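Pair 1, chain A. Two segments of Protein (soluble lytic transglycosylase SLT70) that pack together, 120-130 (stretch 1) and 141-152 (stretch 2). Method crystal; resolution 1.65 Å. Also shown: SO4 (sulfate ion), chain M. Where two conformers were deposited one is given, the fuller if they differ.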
# COMPACT_ATOMS: atom_id res chain seq x y z
N GLU A 120 -10.93 25.02 -23.40
CA GLU A 120 -10.21 24.69 -22.18
C GLU A 120 -10.95 23.58 -21.41
O GLU A 120 -10.32 22.67 -20.85
CB GLU A 120 -10.07 25.94 -21.31
CG GLU A 120 -9.24 25.69 -20.09
CD GLU A 120 -8.99 26.93 -19.23
OE1 GLU A 120 -9.46 28.05 -19.56
OE2 GLU A 120 -8.30 26.75 -18.21
N ALA A 121 -12.27 23.65 -21.42
CA ALA A 121 -13.10 22.65 -20.74
C ALA A 121 -12.85 21.26 -21.34
O ALA A 121 -12.72 20.28 -20.60
CB ALA A 121 -14.57 23.01 -20.86
N TRP A 122 -12.75 21.18 -22.67
CA TRP A 122 -12.53 19.91 -23.36
C TRP A 122 -11.13 19.34 -23.11
O TRP A 122 -10.96 18.11 -23.04
CB TRP A 122 -12.80 20.04 -24.86
CG TRP A 122 -14.17 20.60 -25.21
CD1 TRP A 122 -14.50 21.23 -26.39
CD2 TRP A 122 -15.36 20.62 -24.41
NE1 TRP A 122 -15.81 21.62 -26.36
CE2 TRP A 122 -16.36 21.27 -25.16
CE3 TRP A 122 -15.68 20.15 -23.12
CZ2 TRP A 122 -17.66 21.47 -24.68
CZ3 TRP A 122 -16.98 20.36 -22.64
CH2 TRP A 122 -17.95 21.01 -23.41
N GLN A 123 -10.13 20.21 -22.99
CA GLN A 123 -8.77 19.78 -22.69
C GLN A 123 -8.78 19.12 -21.32
O GLN A 123 -8.21 18.05 -21.14
CB GLN A 123 -7.81 20.98 -22.68
CG GLN A 123 -7.63 21.65 -24.03
CD GLN A 123 -7.12 23.10 -23.93
OE1 GLN A 123 -6.89 23.63 -22.84
NE2 GLN A 123 -6.97 23.74 -25.09
N GLY A 124 -9.47 19.75 -20.37
CA GLY A 124 -9.54 19.19 -19.02
C GLY A 124 -10.34 17.91 -18.98
O GLY A 124 -9.93 16.92 -18.34
N ALA A 125 -11.48 17.92 -19.67
CA ALA A 125 -12.35 16.75 -19.74
C ALA A 125 -11.60 15.54 -20.29
O ALA A 125 -11.66 14.46 -19.70
CB ALA A 125 -13.57 17.04 -20.61
N LYS A 126 -10.84 15.73 -21.37
CA LYS A 126 -10.10 14.64 -21.99
C LYS A 126 -9.09 14.01 -21.02
O LYS A 126 -8.96 12.78 -20.96
CB LYS A 126 -9.39 15.11 -23.26
CG LYS A 126 -8.73 13.98 -24.03
CD LYS A 126 -8.06 14.48 -25.30
CE LYS A 126 -7.43 13.32 -26.06
NZ LYS A 126 -6.70 13.78 -27.27
N GLU A 127 -8.41 14.84 -20.25
CA GLU A 127 -7.44 14.37 -19.28
C GLU A 127 -8.12 13.54 -18.17
O GLU A 127 -7.59 12.53 -17.72
CB GLU A 127 -6.69 15.56 -18.68
CG GLU A 127 -5.54 15.17 -17.76
CD GLU A 127 -4.71 16.36 -17.33
OE1 GLU A 127 -4.54 17.31 -18.14
OE2 GLU A 127 -4.22 16.36 -16.18
N LEU A 128 -9.29 13.99 -17.74
CA LEU A 128 -10.06 13.31 -16.70
C LEU A 128 -10.71 12.02 -17.23
O LEU A 128 -10.98 11.08 -16.48
CB LEU A 128 -11.15 14.26 -16.16
CG LEU A 128 -10.68 15.44 -15.29
CD1 LEU A 128 -11.76 16.52 -15.18
CD2 LEU A 128 -10.27 14.92 -13.91
N TRP A 129 -10.95 11.99 -18.53
CA TRP A 129 -11.59 10.87 -19.20
C TRP A 129 -10.68 9.67 -19.42
O TRP A 129 -11.10 8.53 -19.28
CB TRP A 129 -12.13 11.34 -20.55
CG TRP A 129 -12.72 10.28 -21.44
CD1 TRP A 129 -12.12 9.64 -22.50
CD2 TRP A 129 -14.07 9.79 -21.40
NE1 TRP A 129 -13.01 8.79 -23.11
CE2 TRP A 129 -14.22 8.87 -22.46
CE3 TRP A 129 -15.17 10.05 -20.57
CZ2 TRP A 129 -15.42 8.20 -22.71
CZ3 TRP A 129 -16.37 9.39 -20.82
CH2 TRP A 129 -16.48 8.47 -21.89
N LEU A 130 -9.43 9.94 -19.78
CA LEU A 130 -8.49 8.88 -20.12
C LEU A 130 -7.92 8.08 -18.96
O LEU A 130 -6.72 8.12 -18.66
CB LEU A 130 -7.40 9.42 -21.06
CG LEU A 130 -7.95 9.86 -22.43
CD1 LEU A 130 -6.90 10.63 -23.19
CD2 LEU A 130 -8.43 8.66 -23.24
N LYS A 141 -21.59 15.18 -15.82
CA LYS A 141 -22.14 16.32 -16.55
C LYS A 141 -21.10 16.92 -17.53
O LYS A 141 -21.45 17.39 -18.62
CB LYS A 141 -22.67 17.39 -15.58
CG LYS A 141 -21.63 17.94 -14.59
CD LYS A 141 -22.31 18.92 -13.60
CE LYS A 141 -21.31 19.51 -12.62
NZ LYS A 141 -20.75 18.46 -11.71
N LEU A 142 -19.83 16.87 -17.14
CA LEU A 142 -18.74 17.39 -17.96
C LEU A 142 -18.52 16.50 -19.18
O LEU A 142 -18.38 17.00 -20.29
CB LEU A 142 -17.43 17.48 -17.14
CG LEU A 142 -16.18 17.88 -17.94
CD1 LEU A 142 -16.30 19.31 -18.54
CD2 LEU A 142 -14.95 17.77 -17.04
N PHE A 143 -18.47 15.18 -18.97
CA PHE A 143 -18.28 14.24 -20.07
C PHE A 143 -19.46 14.32 -21.03
O PHE A 143 -19.30 14.15 -22.23
CB PHE A 143 -18.12 12.80 -19.54
CG PHE A 143 -16.89 12.58 -18.70
CD1 PHE A 143 -15.74 13.36 -18.90
CD2 PHE A 143 -16.86 11.57 -17.73
CE1 PHE A 143 -14.58 13.13 -18.15
CE2 PHE A 143 -15.71 11.33 -16.98
CZ PHE A 143 -14.57 12.11 -17.18
N SER A 144 -20.65 14.56 -20.48
CA SER A 144 -21.88 14.67 -21.28
C SER A 144 -21.83 15.88 -22.21
O SER A 144 -22.07 15.73 -23.42
CB SER A 144 -23.10 14.76 -20.36
OG SER A 144 -24.29 14.77 -21.13
N VAL A 145 -21.52 17.07 -21.69
CA VAL A 145 -21.47 18.26 -22.56
C VAL A 145 -20.30 18.19 -23.53
O VAL A 145 -20.40 18.68 -24.67
CB VAL A 145 -21.46 19.61 -21.76
CG1 VAL A 145 -22.76 19.76 -20.96
CG2 VAL A 145 -20.24 19.73 -20.84
N TRP A 146 -19.21 17.55 -23.11
CA TRP A 146 -18.03 17.38 -23.95
C TRP A 146 -18.42 16.59 -25.19
O TRP A 146 -18.13 16.99 -26.32
CB TRP A 146 -16.92 16.67 -23.17
CG TRP A 146 -15.68 16.32 -23.96
CD1 TRP A 146 -15.10 17.04 -24.97
CD2 TRP A 146 -14.86 15.16 -23.76
NE1 TRP A 146 -13.96 16.40 -25.41
CE2 TRP A 146 -13.80 15.24 -24.69
CE3 TRP A 146 -14.92 14.06 -22.89
CZ2 TRP A 146 -12.79 14.27 -24.77
CZ3 TRP A 146 -13.93 13.09 -22.97
CH2 TRP A 146 -12.88 13.21 -23.90
N ARG A 147 -19.10 15.47 -24.98
CA ARG A 147 -19.54 14.64 -26.09
C ARG A 147 -20.58 15.38 -26.95
O ARG A 147 -20.55 15.32 -28.17
CB ARG A 147 -20.12 13.31 -25.58
CG ARG A 147 -20.61 12.39 -26.69
CD ARG A 147 -21.05 11.04 -26.12
NE ARG A 147 -21.51 10.14 -27.18
CZ ARG A 147 -21.84 8.87 -26.99
NH1 ARG A 147 -21.75 8.31 -25.79
NH2 ARG A 147 -22.25 8.14 -28.02
N ALA A 148 -21.48 16.12 -26.30
CA ALA A 148 -22.52 16.86 -27.01
C ALA A 148 -21.97 17.96 -27.92
O ALA A 148 -22.63 18.35 -28.88
CB ALA A 148 -23.53 17.44 -26.02
N SER A 149 -20.76 18.43 -27.63
CA SER A 149 -20.13 19.50 -28.40
C SER A 149 -19.61 19.06 -29.76
O SER A 149 -19.33 19.90 -30.62
CB SER A 149 -18.94 20.07 -27.63
OG SER A 149 -17.84 19.18 -27.70
N GLY A 150 -19.41 17.75 -29.92
CA GLY A 150 -18.89 17.21 -31.16
C GLY A 150 -17.37 17.18 -31.15
O GLY A 150 -16.74 16.74 -32.11
N LYS A 151 -16.77 17.65 -30.05
CA LYS A 151 -15.32 17.71 -29.94
C LYS A 151 -14.67 16.48 -29.30
O LYS A 151 -13.45 16.44 -29.15
CB LYS A 151 -14.88 18.97 -29.18
CG LYS A 151 -15.35 20.30 -29.80
CD LYS A 151 -14.87 20.48 -31.23
CE LYS A 151 -14.95 21.95 -31.65
NZ LYS A 151 -16.29 22.53 -31.40
N GLN A 152 -15.48 15.51 -28.91
CA GLN A 152 -14.93 14.28 -28.31
C GLN A 152 -14.53 13.31 -29.43
O GLN A 152 -15.40 12.78 -30.12
CB GLN A 152 -15.96 13.62 -27.39
CG GLN A 152 -15.45 12.33 -26.73
CD GLN A 152 -16.54 11.63 -25.95
OE1 GLN A 152 -17.51 11.13 -26.52
NE2 GLN A 152 -16.39 11.59 -24.62
S SO4 M . -23.08 9.42 -31.74
O1 SO4 M . -21.75 9.46 -32.36
O2 SO4 M . -23.67 8.08 -31.90
O3 SO4 M . -22.97 9.76 -30.30
O4 SO4 M . -23.96 10.41 -32.40
O HOH W 1 -17.06 23.36 -28.55

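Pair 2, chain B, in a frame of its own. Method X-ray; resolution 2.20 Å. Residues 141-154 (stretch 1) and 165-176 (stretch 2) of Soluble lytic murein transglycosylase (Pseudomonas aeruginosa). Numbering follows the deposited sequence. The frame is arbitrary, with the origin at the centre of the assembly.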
# COMPACT_ATOMS: atom_id res chain seq x y z
N GLN B 141 1.07 -35.75 12.81
CA GLN B 141 1.55 -34.42 13.16
C GLN B 141 0.42 -33.65 13.84
O GLN B 141 0.09 -32.53 13.43
CB GLN B 141 2.05 -33.68 11.92
CG GLN B 141 3.54 -33.80 11.67
CD GLN B 141 3.99 -32.97 10.48
OE1 GLN B 141 4.12 -33.48 9.38
NE2 GLN B 141 4.24 -31.68 10.70
N LYS B 142 -0.17 -34.25 14.88
CA LYS B 142 -1.37 -33.67 15.48
C LYS B 142 -1.08 -32.34 16.14
O LYS B 142 -1.84 -31.38 15.99
CB LYS B 142 -1.98 -34.65 16.49
CG LYS B 142 -2.59 -35.84 15.83
CD LYS B 142 -3.71 -36.41 16.66
CE LYS B 142 -4.48 -37.43 15.85
NZ LYS B 142 -5.21 -36.78 14.73
N ALA B 143 0.01 -32.27 16.90
CA ALA B 143 0.35 -31.02 17.57
C ALA B 143 0.53 -29.90 16.56
O ALA B 143 0.04 -28.79 16.76
CB ALA B 143 1.60 -31.21 18.42
N GLU B 144 1.23 -30.18 15.46
CA GLU B 144 1.39 -29.17 14.43
C GLU B 144 0.08 -28.93 13.68
O GLU B 144 -0.18 -27.80 13.24
CB GLU B 144 2.50 -29.56 13.46
CG GLU B 144 3.87 -29.72 14.12
CD GLU B 144 4.22 -31.17 14.43
OE1 GLU B 144 3.38 -31.89 15.03
OE2 GLU B 144 5.33 -31.60 14.05
N GLY B 145 -0.74 -29.97 13.53
CA GLY B 145 -2.02 -29.80 12.85
C GLY B 145 -3.01 -28.99 13.66
O GLY B 145 -3.78 -28.20 13.10
N TYR B 146 -3.01 -29.19 14.98
CA TYR B 146 -3.77 -28.31 15.86
C TYR B 146 -3.30 -26.87 15.72
O TYR B 146 -4.11 -25.94 15.59
CB TYR B 146 -3.66 -28.79 17.31
CG TYR B 146 -4.34 -30.13 17.61
CD1 TYR B 146 -4.99 -30.84 16.62
CD2 TYR B 146 -4.32 -30.66 18.89
CE1 TYR B 146 -5.61 -32.04 16.89
CE2 TYR B 146 -4.94 -31.87 19.17
CZ TYR B 146 -5.58 -32.55 18.16
OH TYR B 146 -6.19 -33.76 18.41
N ALA B 147 -1.99 -26.65 15.70
CA ALA B 147 -1.51 -25.28 15.56
C ALA B 147 -1.86 -24.70 14.20
O ALA B 147 -2.07 -23.49 14.08
CB ALA B 147 -0.01 -25.22 15.79
N THR B 148 -1.92 -25.53 13.16
CA THR B 148 -2.35 -25.02 11.87
C THR B 148 -3.83 -24.67 11.88
O THR B 148 -4.24 -23.62 11.36
CB THR B 148 -2.05 -26.03 10.76
OG1 THR B 148 -0.66 -26.37 10.79
CG2 THR B 148 -2.42 -25.46 9.39
N SER B 149 -4.66 -25.54 12.46
CA SER B 149 -6.09 -25.28 12.57
C SER B 149 -6.36 -23.97 13.30
O SER B 149 -7.12 -23.12 12.81
CB SER B 149 -6.77 -26.43 13.31
OG SER B 149 -6.56 -27.66 12.65
N GLU B 150 -5.75 -23.79 14.47
CA GLU B 150 -6.04 -22.60 15.28
C GLU B 150 -5.65 -21.33 14.54
O GLU B 150 -6.41 -20.36 14.52
CB GLU B 150 -5.33 -22.69 16.62
CG GLU B 150 -5.72 -21.61 17.60
CD GLU B 150 -5.44 -22.00 19.03
OE1 GLU B 150 -5.76 -23.15 19.41
OE2 GLU B 150 -4.90 -21.16 19.77
N ARG B 151 -4.47 -21.34 13.92
CA ARG B 151 -4.02 -20.16 13.17
C ARG B 151 -4.98 -19.84 12.01
O ARG B 151 -5.28 -18.67 11.75
CB ARG B 151 -2.61 -20.39 12.64
CG ARG B 151 -2.04 -19.23 11.83
CD ARG B 151 -0.69 -19.58 11.20
NE ARG B 151 -0.79 -20.63 10.18
CZ ARG B 151 -1.03 -20.42 8.89
NH1 ARG B 151 -1.22 -19.18 8.43
NH2 ARG B 151 -1.10 -21.44 8.05
N LEU B 152 -5.44 -20.86 11.29
CA LEU B 152 -6.40 -20.60 10.24
C LEU B 152 -7.78 -20.31 10.80
O LEU B 152 -8.60 -19.69 10.11
CB LEU B 152 -6.47 -21.78 9.27
CG LEU B 152 -5.19 -21.88 8.45
CD1 LEU B 152 -4.96 -23.33 8.01
CD2 LEU B 152 -5.28 -20.95 7.27
N TRP B 153 -8.06 -20.77 12.02
CA TRP B 153 -9.36 -20.54 12.63
C TRP B 153 -9.47 -19.12 13.16
O TRP B 153 -10.53 -18.50 13.06
CB TRP B 153 -9.62 -21.56 13.74
CG TRP B 153 -10.81 -21.22 14.59
CD1 TRP B 153 -10.82 -20.55 15.79
CD2 TRP B 153 -12.18 -21.52 14.29
NE1 TRP B 153 -12.10 -20.42 16.25
CE2 TRP B 153 -12.96 -21.00 15.35
CE3 TRP B 153 -12.83 -22.17 13.23
CZ2 TRP B 153 -14.35 -21.10 15.37
CZ3 TRP B 153 -14.20 -22.26 13.24
CH2 TRP B 153 -14.95 -21.74 14.31
N LEU B 154 -8.37 -18.57 13.69
CA LEU B 154 -8.39 -17.26 14.34
C LEU B 154 -8.26 -16.16 13.29
O LEU B 154 -7.27 -15.44 13.20
CB LEU B 154 -7.31 -17.15 15.40
CG LEU B 154 -7.76 -17.87 16.68
CD1 LEU B 154 -6.65 -17.94 17.73
CD2 LEU B 154 -9.02 -17.19 17.20
N THR B 165 -13.47 -28.35 6.50
CA THR B 165 -13.13 -29.74 6.76
C THR B 165 -12.09 -29.86 7.88
O THR B 165 -12.23 -30.69 8.79
CB THR B 165 -12.62 -30.39 5.48
OG1 THR B 165 -13.71 -30.53 4.57
CG2 THR B 165 -12.00 -31.75 5.77
N LEU B 166 -11.05 -29.04 7.82
CA LEU B 166 -10.03 -29.03 8.86
C LEU B 166 -10.64 -28.69 10.21
O LEU B 166 -10.40 -29.39 11.20
CB LEU B 166 -8.94 -28.02 8.50
CG LEU B 166 -7.79 -27.87 9.50
CD1 LEU B 166 -6.98 -29.15 9.60
CD2 LEU B 166 -6.91 -26.71 9.10
N PHE B 167 -11.42 -27.61 10.26
CA PHE B 167 -12.06 -27.21 11.51
C PHE B 167 -12.93 -28.33 12.04
O PHE B 167 -12.94 -28.60 13.24
CB PHE B 167 -12.90 -25.94 11.30
CG PHE B 167 -12.11 -24.74 10.82
CD1 PHE B 167 -10.73 -24.65 11.04
CD2 PHE B 167 -12.76 -23.70 10.15
CE1 PHE B 167 -10.01 -23.55 10.59
CE2 PHE B 167 -12.07 -22.60 9.71
CZ PHE B 167 -10.67 -22.51 9.93
N GLY B 168 -13.68 -28.99 11.14
CA GLY B 168 -14.44 -30.17 11.52
C GLY B 168 -13.59 -31.25 12.17
O GLY B 168 -13.96 -31.83 13.19
N LEU B 169 -12.44 -31.56 11.56
CA LEU B 169 -11.56 -32.56 12.18
C LEU B 169 -11.06 -32.07 13.52
O LEU B 169 -11.01 -32.82 14.50
CB LEU B 169 -10.38 -32.87 11.27
CG LEU B 169 -10.75 -33.54 9.96
CD1 LEU B 169 -9.52 -33.55 9.06
CD2 LEU B 169 -11.27 -34.95 10.23
N TRP B 170 -10.70 -30.79 13.58
CA TRP B 170 -10.18 -30.17 14.79
C TRP B 170 -11.23 -30.15 15.89
O TRP B 170 -10.96 -30.50 17.04
CB TRP B 170 -9.71 -28.77 14.40
CG TRP B 170 -9.02 -27.95 15.38
CD1 TRP B 170 -7.89 -28.26 16.09
CD2 TRP B 170 -9.34 -26.60 15.70
NE1 TRP B 170 -7.51 -27.19 16.86
CE2 TRP B 170 -8.39 -26.16 16.64
CE3 TRP B 170 -10.36 -25.72 15.31
CZ2 TRP B 170 -8.43 -24.88 17.19
CZ3 TRP B 170 -10.39 -24.45 15.85
CH2 TRP B 170 -9.43 -24.04 16.78
N GLN B 171 -12.45 -29.74 15.55
CA GLN B 171 -13.56 -29.82 16.49
C GLN B 171 -13.84 -31.26 16.91
O GLN B 171 -14.16 -31.53 18.07
CB GLN B 171 -14.81 -29.19 15.86
CG GLN B 171 -16.06 -29.25 16.71
CD GLN B 171 -17.25 -28.67 16.00
OE1 GLN B 171 -17.44 -28.89 14.80
NE2 GLN B 171 -18.06 -27.90 16.72
N GLY B 172 -13.74 -32.20 15.96
CA GLY B 172 -13.97 -33.60 16.29
C GLY B 172 -12.98 -34.14 17.30
O GLY B 172 -13.29 -35.07 18.04
N GLU B 173 -11.78 -33.57 17.34
CA GLU B 173 -10.78 -33.99 18.31
C GLU B 173 -10.77 -33.10 19.55
O GLU B 173 -9.77 -33.05 20.27
CB GLU B 173 -9.40 -34.04 17.66
CG GLU B 173 -9.37 -34.99 16.47
CD GLU B 173 -7.98 -35.28 15.97
OE1 GLU B 173 -7.02 -35.05 16.74
OE2 GLU B 173 -7.84 -35.73 14.82
N GLY B 174 -11.88 -32.39 19.80
CA GLY B 174 -12.10 -31.72 21.06
C GLY B 174 -11.33 -30.44 21.28
O GLY B 174 -11.13 -30.03 22.42
N GLN B 175 -10.88 -29.79 20.21
CA GLN B 175 -10.02 -28.63 20.35
C GLN B 175 -10.76 -27.31 20.24
O GLN B 175 -10.19 -26.27 20.57
CB GLN B 175 -8.94 -28.66 19.28
CG GLN B 175 -8.13 -29.93 19.31
CD GLN B 175 -7.55 -30.18 20.68
OE1 GLN B 175 -7.85 -31.19 21.31
NE2 GLN B 175 -6.70 -29.26 21.15
N LEU B 176 -12.01 -27.31 19.77
CA LEU B 176 -12.71 -26.06 19.51
C LEU B 176 -13.48 -25.67 20.76
O LEU B 176 -14.66 -25.97 20.93
CB LEU B 176 -13.61 -26.20 18.29
CG LEU B 176 -14.38 -24.92 17.97
CD1 LEU B 176 -13.42 -23.80 17.61
CD2 LEU B 176 -15.36 -25.17 16.85

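In both pairs a helix packs obliquely against a second helix that follows it in the chain and runs into a turn. The axes approach to 9.9 Å at a crossing angle of -120° in pair 1 and to 9.8 Å at -122° in pair 2, and 14 central residues superpose with an RMSD of 0.3 Å. The surface buried between the stretches is also similar, 655 Å² in pair 1 and 715 Å² in pair 2.

Much of the shared contact is aromatic. The side-chain centres of Trp A146 and Trp B170 fall 0.1 Å apart, although chi2 differs (35° and 56°), and each is a knob in a hole of four residues on the first helix: Ala A125, Trp A122, Trp A129 and Lys A126 in pair 1, Ser B149, Tyr B146, Trp B153 and Glu B150 in pair 2. Trp A129 and Trp B153, both with chi1 in t, turn an edge toward the face of Phe A143 and Phe B167; CE3 of Trp A129 lies 3.6 Å from CG of Phe A143, and CE3 of Trp B153 lies 3.4 Å from CD2 of Phe B167. The tryptophan pair itself is tilted differently. The edge of Trp A146 meets the face of Trp A129 with planes at 79°, whereas Trp B153 and Trp B170 meet obliquely at 53°.

Beside this cluster, Leu A128 and Leu A142 match Leu B152 and Leu B166 in position and rotamer. CD1 of Leu A128 is 3.9 Å from CD2 of Leu A142, and CD1 of Leu B152 is 4.1 Å from CD2 of Leu B166.

A small residue, Ala A125 or Ser B149, occupies the matched position where CA lies 6.4 Å from CA of Phe A143 or Phe B167, respectively. Ala A125 places CB over the face of Trp A146, 3.9 Å from its CD2; Ser B149 does the same with CB 3.4 Å from CG of Trp B170. The serine hydroxyl need not go unpaired in this buried site, because OG donates to O of Gly B145 at 2.9 Å, within its own helix.

The ring changes between Trp A122 and Tyr B146. The broad indole of Trp A122 covers the backbone of the second helix: CA of Trp A146 stands over its six-membered ring, 3.4 Å from CZ3, while CH2 reaches CG2 of Val A145 at 3.7 Å. Tyr B146 instead receives the edge of Trp B170 in an offset edge-to-face pair and carries CG of Gln B175 over its face. Leu B169, which matches Val A145, makes no contact across the pair.

The two pairs also differ at Ser A149 and Glu B173. Ser A149 bonds within its own stretch, OG donating to O of Trp A146 at 2.6 Å and accepting from N of Lys A151 at 3.0 Å. Glu B173 reaches across, forming a salt bridge from OE2 to NZ of Lys B142 at 2.8 Å. Pair 1 has no direct hydrogen bond between its stretches, although one water joins NE1 of Trp A122 to NZ of Lys A151.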